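Local coordinates for protein putative adhesin (Bacteroides thetaiotaomicron, PDB 4QDG) that is a putative lipoprotein of the FimB/Mfa2 family that probably anchors adhesive pili at the outer membrane of the bacterium, at residues H13-R18 with L131-A136; L40-E45 with M67-K72; V156-N161 with S280-L285. All blocks are in the same frame, centred on the assembly; numbering follows the deposited sequence.

Contact 1: H13-R18 with L131-A136; sequences HGVSLR and LTLATA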
loop_
_atom_site.group_PDB
_atom_site.type_symbol
_atom_site.label_atom_id
_atom_site.label_comp_id
_atom_site.label_asym_id
_atom_site.label_seq_id
_atom_site.Cartn_x
_atom_site.Cartn_y
_atom_site.Cartn_z
ATOM N N HIS A 13 -30.463 -15.222 13.423
ATOM C CA HIS A 13 -29.211 -15.946 13.510
ATOM C C HIS A 13 -28.191 -15.451 12.464
ATOM O O HIS A 13 -28.553 -15.197 11.313
ATOM C CB HIS A 13 -29.516 -17.437 13.309
ATOM C CG HIS A 13 -28.401 -18.339 13.709
ATOM N ND1 HIS A 13 -28.281 -18.791 15.004
ATOM C CD2 HIS A 13 -27.403 -18.861 12.970
ATOM C CE1 HIS A 13 -27.215 -19.568 15.012
ATOM N NE2 HIS A 13 -26.652 -19.632 13.813
ATOM N N GLY A 14 -26.936 -15.325 12.883
ATOM C CA GLY A 14 -25.858 -14.929 11.984
ATOM C C GLY A 14 -24.636 -14.323 12.641
ATOM O O GLY A 14 -24.213 -14.752 13.714
ATOM N N VAL A 15 -24.046 -13.333 11.963
ATOM C CA VAL A 15 -22.859 -12.634 12.435
ATOM C C VAL A 15 -23.094 -11.141 12.380
ATOM O O VAL A 15 -23.983 -10.674 11.672
ATOM C CB VAL A 15 -21.564 -13.012 11.655
ATOM C CG1 VAL A 15 -21.222 -14.498 11.798
ATOM C CG2 VAL A 15 -21.657 -12.598 10.185
ATOM N N SER A 16 -22.268 -10.409 13.130
ATOM C CA SER A 16 -22.212 -8.957 13.205
ATOM C C SER A 16 -20.741 -8.587 13.109
ATOM O O SER A 16 -19.966 -8.852 14.026
ATOM C CB SER A 16 -22.865 -8.441 14.480
ATOM O OG SER A 16 -22.656 -7.042 14.577
ATOM N N LEU A 17 -20.342 -8.031 11.982
ATOM C CA LEU A 17 -18.931 -7.754 11.746
ATOM C C LEU A 17 -18.533 -6.324 11.927
ATOM O O LEU A 17 -19.184 -5.427 11.411
ATOM C CB LEU A 17 -18.518 -8.200 10.333
ATOM C CG LEU A 17 -18.792 -9.652 9.979
ATOM C CD1 LEU A 17 -18.359 -9.939 8.550
ATOM C CD2 LEU A 17 -18.102 -10.599 10.956
ATOM N N ARG A 18 -17.405 -6.136 12.621
ATOM C CA ARG A 18 -16.714 -4.857 12.811
ATOM C C ARG A 18 -15.505 -4.878 11.876
ATOM O O ARG A 18 -14.915 -5.947 11.654
ATOM C CB ARG A 18 -16.298 -4.649 14.289
ATOM C CG ARG A 18 -15.528 -3.344 14.551
ATOM C CD ARG A 18 -15.232 -3.107 16.017
ATOM N NE ARG A 18 -14.701 -1.761 16.231
ATOM C CZ ARG A 18 -13.614 -1.472 16.946
ATOM N NH1 ARG A 18 -12.920 -2.442 17.539
ATOM N NH2 ARG A 18 -13.206 -0.214 17.067
ATOM N N LEU A 131 -11.463 -13.225 8.174
ATOM C CA LEU A 131 -11.863 -13.762 9.453
ATOM C C LEU A 131 -12.733 -15.015 9.290
ATOM O O LEU A 131 -13.599 -15.047 8.421
ATOM C CB LEU A 131 -12.649 -12.662 10.223
ATOM C CG LEU A 131 -13.112 -13.001 11.649
ATOM C CD1 LEU A 131 -11.981 -12.855 12.637
ATOM C CD2 LEU A 131 -14.302 -12.133 12.055
ATOM N N THR A 132 -12.481 -16.036 10.130
ATOM C CA THR A 132 -13.311 -17.243 10.213
ATOM C C THR A 132 -14.160 -17.073 11.466
ATOM O O THR A 132 -13.624 -16.733 12.533
ATOM C CB THR A 132 -12.498 -18.548 10.201
ATOM O OG1 THR A 132 -11.700 -18.582 9.035
ATOM C CG2 THR A 132 -13.372 -19.769 10.177
ATOM N N LEU A 133 -15.484 -17.226 11.329
ATOM C CA LEU A 133 -16.362 -17.004 12.473
ATOM C C LEU A 133 -17.629 -17.838 12.353
ATOM O O LEU A 133 -18.245 -17.904 11.279
ATOM C CB LEU A 133 -16.675 -15.475 12.602
ATOM C CG LEU A 133 -17.731 -14.990 13.611
ATOM C CD1 LEU A 133 -17.271 -15.195 15.082
ATOM C CD2 LEU A 133 -18.034 -13.518 13.383
ATOM N N ALA A 134 -17.986 -18.515 13.465
ATOM C CA ALA A 134 -19.205 -19.301 13.545
ATOM C C ALA A 134 -20.364 -18.361 13.904
ATOM O O ALA A 134 -20.172 -17.376 14.627
ATOM C CB ALA A 134 -19.072 -20.416 14.578
ATOM N N THR A 135 -21.538 -18.642 13.359
ATOM C CA THR A 135 -22.744 -17.856 13.607
ATOM C C THR A 135 -23.288 -18.135 14.997
ATOM O O THR A 135 -22.977 -19.169 15.593
ATOM C CB THR A 135 -23.825 -18.189 12.572
ATOM O OG1 THR A 135 -24.153 -19.582 12.683
ATOM C CG2 THR A 135 -23.421 -17.820 11.159
ATOM N N ALA A 136 -24.130 -17.231 15.493
ATOM C CA ALA A 136 -24.793 -17.397 16.768
ATOM C C ALA A 136 -26.205 -16.839 16.706
ATOM O O ALA A 136 -26.534 -16.076 15.788
ATOM C CB ALA A 136 -24.000 -16.708 17.870
#

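Contact 2: L40-E45 with M67-K72; sequences LLVYDE and MKLDLK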
loop_
_atom_site.group_PDB
_atom_site.type_symbol
_atom_site.label_atom_id
_atom_site.label_comp_id
_atom_site.label_asym_id
_atom_site.label_seq_id
_atom_site.Cartn_x
_atom_site.Cartn_y
_atom_site.Cartn_z
ATOM N N LEU A 40 -17.358 -7.029 1.106
ATOM C CA LEU A 40 -17.313 -8.145 2.061
ATOM C C LEU A 40 -17.807 -9.429 1.353
ATOM O O LEU A 40 -18.918 -9.467 0.821
ATOM C CB LEU A 40 -18.148 -7.801 3.323
ATOM C CG LEU A 40 -18.149 -8.775 4.519
ATOM C CD1 LEU A 40 -19.076 -9.973 4.278
ATOM C CD2 LEU A 40 -16.740 -9.169 4.985
ATOM N N LEU A 41 -16.969 -10.465 1.352
ATOM C CA LEU A 41 -17.264 -11.750 0.710
ATOM C C LEU A 41 -17.493 -12.831 1.746
ATOM O O LEU A 41 -16.761 -12.896 2.737
ATOM C CB LEU A 41 -16.125 -12.164 -0.229
ATOM C CG LEU A 41 -15.775 -11.169 -1.322
ATOM C CD1 LEU A 41 -14.343 -11.292 -1.682
ATOM C CD2 LEU A 41 -16.639 -11.353 -2.530
ATOM N N VAL A 42 -18.525 -13.662 1.523
ATOM C CA VAL A 42 -18.936 -14.729 2.425
ATOM C C VAL A 42 -18.651 -16.059 1.760
ATOM O O VAL A 42 -19.114 -16.301 0.651
ATOM C CB VAL A 42 -20.446 -14.626 2.863
ATOM C CG1 VAL A 42 -20.790 -15.665 3.940
ATOM C CG2 VAL A 42 -20.812 -13.220 3.344
ATOM N N TYR A 43 -17.911 -16.922 2.463
ATOM C CA TYR A 43 -17.598 -18.282 2.042
ATOM C C TYR A 43 -18.033 -19.255 3.137
ATOM O O TYR A 43 -18.004 -18.906 4.316
ATOM C CB TYR A 43 -16.084 -18.443 1.747
ATOM C CG TYR A 43 -15.592 -17.561 0.619
ATOM C CD1 TYR A 43 -15.821 -17.901 -0.711
ATOM C CD2 TYR A 43 -14.916 -16.373 0.880
ATOM C CE1 TYR A 43 -15.407 -17.072 -1.752
ATOM C CE2 TYR A 43 -14.481 -15.544 -0.157
ATOM C CZ TYR A 43 -14.716 -15.904 -1.473
ATOM O OH TYR A 43 -14.253 -15.091 -2.485
ATOM N N ASP A 44 -18.384 -20.484 2.768
ATOM C CA ASP A 44 -18.725 -21.482 3.777
ATOM C C ASP A 44 -17.419 -22.117 4.333
ATOM O O ASP A 44 -16.315 -21.731 3.927
ATOM C CB ASP A 44 -19.697 -22.543 3.231
ATOM C CG ASP A 44 -19.237 -23.343 2.027
ATOM O OD1 ASP A 44 -18.022 -23.697 1.960
ATOM O OD2 ASP A 44 -20.098 -23.692 1.191
ATOM N N GLU A 45 -17.555 -23.108 5.231
ATOM C CA GLU A 45 -16.429 -23.798 5.872
ATOM C C GLU A 45 -15.531 -24.504 4.845
ATOM O O GLU A 45 -14.340 -24.638 5.106
ATOM C CB GLU A 45 -16.959 -24.801 6.917
ATOM C CG GLU A 45 -15.910 -25.290 7.903
ATOM C CD GLU A 45 -16.422 -26.080 9.089
ATOM O OE1 GLU A 45 -17.227 -27.020 8.894
ATOM O OE2 GLU A 45 -15.952 -25.798 10.212
HETATM N N MSE A 67 -21.676 -4.691 10.404
HETATM C CA MSE A 67 -22.408 -5.308 9.321
HETATM C C MSE A 67 -23.147 -6.514 9.871
HETATM O O MSE A 67 -22.520 -7.504 10.252
HETATM C CB MSE A 67 -21.489 -5.707 8.159
HETATM C CG MSE A 67 -22.275 -6.220 6.958
HETATM SE SE MSE A 67 -21.130 -6.966 5.600
HETATM C CE MSE A 67 -20.378 -5.265 4.919
ATOM N N LYS A 68 -24.487 -6.423 9.909
ATOM C CA LYS A 68 -25.352 -7.492 10.361
ATOM C C LYS A 68 -25.608 -8.431 9.199
ATOM O O LYS A 68 -26.040 -7.984 8.135
ATOM C CB LYS A 68 -26.644 -6.891 10.898
ATOM C CG LYS A 68 -27.650 -7.889 11.432
ATOM C CD LYS A 68 -28.940 -7.162 11.890
ATOM C CE LYS A 68 -29.874 -6.763 10.761
ATOM N NZ LYS A 68 -30.592 -7.936 10.191
ATOM N N LEU A 69 -25.294 -9.722 9.373
ATOM C CA LEU A 69 -25.530 -10.707 8.336
ATOM C C LEU A 69 -26.408 -11.818 8.844
ATOM O O LEU A 69 -26.003 -12.560 9.738
ATOM C CB LEU A 69 -24.222 -11.301 7.754
ATOM C CG LEU A 69 -23.307 -10.385 6.948
ATOM C CD1 LEU A 69 -21.944 -11.044 6.720
ATOM C CD2 LEU A 69 -23.909 -10.053 5.609
ATOM N N ASP A 70 -27.590 -11.969 8.238
ATOM C CA ASP A 70 -28.478 -13.086 8.519
ATOM C C ASP A 70 -27.935 -14.286 7.754
ATOM O O ASP A 70 -27.779 -14.210 6.542
ATOM C CB ASP A 70 -29.943 -12.762 8.152
ATOM C CG ASP A 70 -30.569 -11.794 9.123
ATOM O OD1 ASP A 70 -30.730 -12.164 10.311
ATOM O OD2 ASP A 70 -30.855 -10.656 8.716
ATOM N N LEU A 71 -27.546 -15.347 8.473
ATOM C CA LEU A 71 -26.944 -16.529 7.868
ATOM C C LEU A 71 -27.467 -17.810 8.477
ATOM O O LEU A 71 -27.771 -17.857 9.675
ATOM C CB LEU A 71 -25.398 -16.495 8.020
ATOM C CG LEU A 71 -24.624 -15.428 7.230
ATOM C CD1 LEU A 71 -23.207 -15.339 7.695
ATOM C CD2 LEU A 71 -24.709 -15.668 5.725
ATOM N N LYS A 72 -27.536 -18.857 7.655
ATOM C CA LYS A 72 -27.878 -20.212 8.078
ATOM C C LYS A 72 -26.777 -20.678 9.056
ATOM O O LYS A 72 -25.598 -20.434 8.766
ATOM C CB LYS A 72 -27.970 -21.124 6.839
ATOM C CG LYS A 72 -28.274 -22.594 7.141
ATOM C CD LYS A 72 -28.005 -23.497 5.927
ATOM C CE LYS A 72 -26.558 -23.940 5.786
ATOM N NZ LYS A 72 -26.277 -24.448 4.408
#

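Contact 3: V156-N161 with S280-L285; sequences VLQQMN and SMIFFL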
loop_
_atom_site.group_PDB
_atom_site.type_symbol
_atom_site.label_atom_id
_atom_site.label_comp_id
_atom_site.label_asym_id
_atom_site.label_seq_id
_atom_site.Cartn_x
_atom_site.Cartn_y
_atom_site.Cartn_z
ATOM N N VAL A 156 13.591 12.478 -2.653
ATOM C CA VAL A 156 14.137 13.827 -2.651
ATOM C C VAL A 156 15.624 13.810 -3.048
ATOM O O VAL A 156 16.379 12.958 -2.591
ATOM C CB VAL A 156 13.900 14.533 -1.291
ATOM C CG1 VAL A 156 14.624 15.883 -1.209
ATOM C CG2 VAL A 156 12.405 14.725 -1.028
ATOM N N LEU A 157 16.016 14.744 -3.939
ATOM C CA LEU A 157 17.403 14.960 -4.348
ATOM C C LEU A 157 17.811 16.302 -3.795
ATOM O O LEU A 157 17.143 17.297 -4.051
ATOM C CB LEU A 157 17.606 14.877 -5.869
ATOM C CG LEU A 157 17.042 13.666 -6.615
ATOM C CD1 LEU A 157 17.387 13.751 -8.065
ATOM C CD2 LEU A 157 17.568 12.348 -6.022
ATOM N N GLN A 158 18.844 16.306 -2.930
ATOM C CA GLN A 158 19.320 17.491 -2.230
ATOM C C GLN A 158 20.817 17.663 -2.370
ATOM O O GLN A 158 21.558 16.730 -2.120
ATOM C CB GLN A 158 18.960 17.371 -0.750
ATOM C CG GLN A 158 19.375 18.589 0.107
ATOM C CD GLN A 158 18.649 18.646 1.425
ATOM O OE1 GLN A 158 17.586 18.033 1.610
ATOM N NE2 GLN A 158 19.183 19.427 2.352
ATOM N N GLN A 159 21.276 18.852 -2.736
ATOM C CA GLN A 159 22.732 19.067 -2.812
ATOM C C GLN A 159 23.278 19.247 -1.418
ATOM O O GLN A 159 22.691 19.972 -0.628
ATOM C CB GLN A 159 23.093 20.258 -3.687
ATOM C CG GLN A 159 23.101 19.903 -5.153
ATOM C CD GLN A 159 24.073 20.761 -5.895
ATOM O OE1 GLN A 159 25.283 20.691 -5.665
ATOM N NE2 GLN A 159 23.555 21.590 -6.793
HETATM N N MSE A 160 24.370 18.542 -1.106
HETATM C CA MSE A 160 25.094 18.614 0.159
HETATM C C MSE A 160 25.526 20.055 0.470
HETATM O O MSE A 160 25.420 20.475 1.622
HETATM C CB MSE A 160 26.315 17.709 0.096
HETATM C CG MSE A 160 26.900 17.419 1.450
HETATM SE SE MSE A 160 28.720 16.758 1.294
HETATM C CE MSE A 160 29.605 18.452 0.947
ATOM N N ASN A 161 25.994 20.808 -0.553
ATOM C CA ASN A 161 26.439 22.199 -0.383
ATOM C C ASN A 161 25.252 23.191 -0.281
ATOM O O ASN A 161 25.458 24.328 0.134
ATOM C CB ASN A 161 27.411 22.633 -1.498
ATOM C CG ASN A 161 26.848 22.658 -2.899
ATOM O OD1 ASN A 161 25.650 22.493 -3.139
ATOM N ND2 ASN A 161 27.723 22.846 -3.877
ATOM N N SER A 280 9.565 8.425 2.735
ATOM C CA SER A 280 10.314 9.540 2.165
ATOM C C SER A 280 11.783 9.211 2.205
ATOM O O SER A 280 12.257 8.574 3.156
ATOM C CB SER A 280 9.993 10.879 2.826
ATOM O OG SER A 280 10.430 10.972 4.167
HETATM N N MSE A 281 12.483 9.525 1.117
HETATM C CA MSE A 281 13.905 9.213 1.019
HETATM C C MSE A 281 14.669 10.383 0.443
HETATM O O MSE A 281 14.380 10.819 -0.668
HETATM C CB MSE A 281 14.136 7.974 0.162
HETATM C CG MSE A 281 13.384 6.750 0.618
HETATM SE SE MSE A 281 13.696 5.293 -0.644
HETATM C CE MSE A 281 15.483 4.745 -0.020
ATOM N N ILE A 282 15.655 10.869 1.189
ATOM C CA ILE A 282 16.484 11.988 0.750
ATOM C C ILE A 282 17.861 11.461 0.371
ATOM O O ILE A 282 18.538 10.850 1.197
ATOM C CB ILE A 282 16.581 13.139 1.788
ATOM C CG1 ILE A 282 15.165 13.616 2.215
ATOM C CG2 ILE A 282 17.414 14.292 1.212
ATOM C CD1 ILE A 282 15.148 14.506 3.413
ATOM N N PHE A 283 18.246 11.698 -0.887
ATOM C CA PHE A 283 19.557 11.354 -1.414
ATOM C C PHE A 283 20.351 12.656 -1.566
ATOM O O PHE A 283 19.830 13.644 -2.095
ATOM C CB PHE A 283 19.441 10.586 -2.746
ATOM C CG PHE A 283 18.748 9.240 -2.647
ATOM C CD1 PHE A 283 17.361 9.144 -2.698
ATOM C CD2 PHE A 283 19.484 8.067 -2.536
ATOM C CE1 PHE A 283 16.722 7.900 -2.606
ATOM C CE2 PHE A 283 18.847 6.828 -2.441
ATOM C CZ PHE A 283 17.466 6.752 -2.486
ATOM N N PHE A 284 21.595 12.667 -1.084
ATOM C CA PHE A 284 22.436 13.866 -1.160
ATOM C C PHE A 284 23.357 13.777 -2.371
ATOM O O PHE A 284 23.909 12.710 -2.657
ATOM C CB PHE A 284 23.212 14.103 0.145
ATOM C CG PHE A 284 22.261 14.310 1.296
ATOM C CD1 PHE A 284 21.713 15.568 1.550
ATOM C CD2 PHE A 284 21.853 13.238 2.083
ATOM C CE1 PHE A 284 20.811 15.753 2.598
ATOM C CE2 PHE A 284 20.928 13.415 3.100
ATOM C CZ PHE A 284 20.399 14.666 3.346
ATOM N N LEU A 285 23.441 14.888 -3.119
ATOM C CA LEU A 285 24.226 14.956 -4.346
ATOM C C LEU A 285 25.386 15.910 -4.220
ATOM O O LEU A 285 25.308 16.928 -3.534
ATOM C CB LEU A 285 23.361 15.381 -5.564
ATOM C CG LEU A 285 22.021 14.636 -5.802
ATOM C CD1 LEU A 285 21.336 15.146 -7.068
ATOM C CD2 LEU A 285 22.206 13.117 -5.853
HETATM O O HOH W 1 26.666 19.517 -3.217
#

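Contact 1: H13-R18 with L131-A136
The imidazole of His13 crosses the side chain of Thr135 at about a right angle, and its NE2 meets Thr135 OG1 at 2.7 Å near the ring plane. The hydrogen bond is bent (131°), and either His13 NE2 or Thr135 OG1 could be its donor. CG of His13 lies anti to the backbone N (chi1 -165°), which starts the ring off toward 131-136. The backbone of Ala136 covers part of one ring face: its O lies 3.3 Å above the ring plane, toward the rim. Asp137 OD1 bonds ND1, so both ring nitrogens are gripped, and Gly74 N is a second partner of Thr135 OG1. Gly14 and Ala136 form an antiparallel hydrogen-bonded pair, with Gly14 N to Ala136 O at 3.0 Å and Ala136 N to Gly14 O at 3.1 Å. The chain turns a corner at Gly14, whose backbone angles would jam a CB against the preceding carbonyl. Beyond the corner the contact is mainly apolar. The side chain of Leu133 slides past those of Val15 and Leu17, pointing the opposite way, its CD2 3.7 Å from Val15 CG1 and 3.8 Å from Leu17 CD2. The axes of strand segments 15-18 and 131-134 approach to 8.8 Å, roughly antiparallel, without pairing. Phe78 of strand 75-82 packs on Val15 and Leu17, while strand 140-159 pairs with both 15-20 and 127-137 and so links the two.

Contact 2: L40-E45 with M67-K72
Leu40 and Met67, a selenomethionine, carry one end of this contact, their side chains crossing obliquely. Leu40 can be followed outward from its backbone. CB lies against the far end of Met67, 3.7 Å from its CE. CG stands anti to the backbone N (chi1 -175°) and rests on Met67 SE at 3.7 Å. CD1 touches Met67 SE and, tip to tip, Leu69 CD1 at 3.9 Å. Met67 itself runs extended from its backbone until chi3 (-73°) bends the chain and lays CE against Leu40 CB. No hydrogen bond joins 40-45 to 67-72. The axes of the short strand segments pass 11.2 Å apart at closest, their directions 29° apart, and they meet through side chains alone, as facing layers of a beta sandwich do; this is consistent with the transthyretin-like clan of the family. Farther along, Leu69 CD1 also reaches Val42 CG2 tip to tip, at 4.2 Å, and Leu71 CD2 touches the other methyl of the valine, Val42 CG1, at 4.3 Å. Alternation along 67-70 turns Lys68 and Asp70 to solvent, where Lys68 NZ and Asp70 OD2 form a salt bridge of 3.1 Å. Phe78 packs against Leu40 and Leu69, and Phe19 against Leu40 and Met67. The side chain of Met67 is about 10 Å from that of Cys37, a ligand of one magnesium ion.

Contact 3: V156-N161 with S280-L285
Val156 opens a ladder of backbone bonds between two parallel strands by gripping both Met281 and Phe283. Val156 N binds Met281 O at 2.7 Å and Phe283 N binds Val156 O at 2.8 Å; Gln158 N then takes Phe283 O, Leu285 N takes Gln158 O, and Met160 N closes the series on Leu285 O. Val156 thus bonds the residues on either side of Ile282, and Gln158 those on either side of Phe284, as in a parallel ladder; in register Val156 pairs with Ile282 and so on to Gln159 with Leu285, and side chains of a pair fall on one face. On the face of Val156 and Gln158, Val156 and Ile282 lie side by side, Val156 CB 3.8 Å from Ile282 CG1. Gln158, with CG anti to the backbone N (chi1 -178°), runs alongside Phe284, its CD 3.8 Å from Phe284 CE1 and its amide plane 62° from the ring. Ile282 CG2 lies over one face of that ring, toward its rim. On the opposite face Leu157 CB meets Leu285 CD1 at 3.9 Å, and the Phe283 ring packs edge-to-face with Trp291. At the end of the ladder a water donates to Gln159 OE1 (3.0 Å) and to Leu285 O (2.9 Å) and accepts from Asn161 N, tying the departing chain to the strand; Gln159 NE2 is held by Pro164 O. Strand 140-159 lies between 213-223 and 278-285, and 278-285 in turn pairs with 295-298. Strand 246-251, of a separate four-stranded sheet, packs through Ile247 and Ile248 on Leu157, Phe283 and Leu285.

In the fold
Contacts 1 and 2 lie together at one end of the elongated chain, centres 7 Å apart, while contact 3 is about 51 Å from each at the other end. The first two hold different strands that adjoin: strand 15-20 of contact 1 neighbours strand 67-70 of contact 2, probably bonded through Leu17 O to Met67 N and Val15 O to Leu69 N. Contact 2 is buried and wholly apolar across its segments; contact 1 is partly buried, with polar bonds at a corner and apolar packing beyond. Contact 3, also buried, joins two paired strands by a run of backbone bonds, with side chains packed on both faces. Strand 140-159 reaches both ends of the molecule.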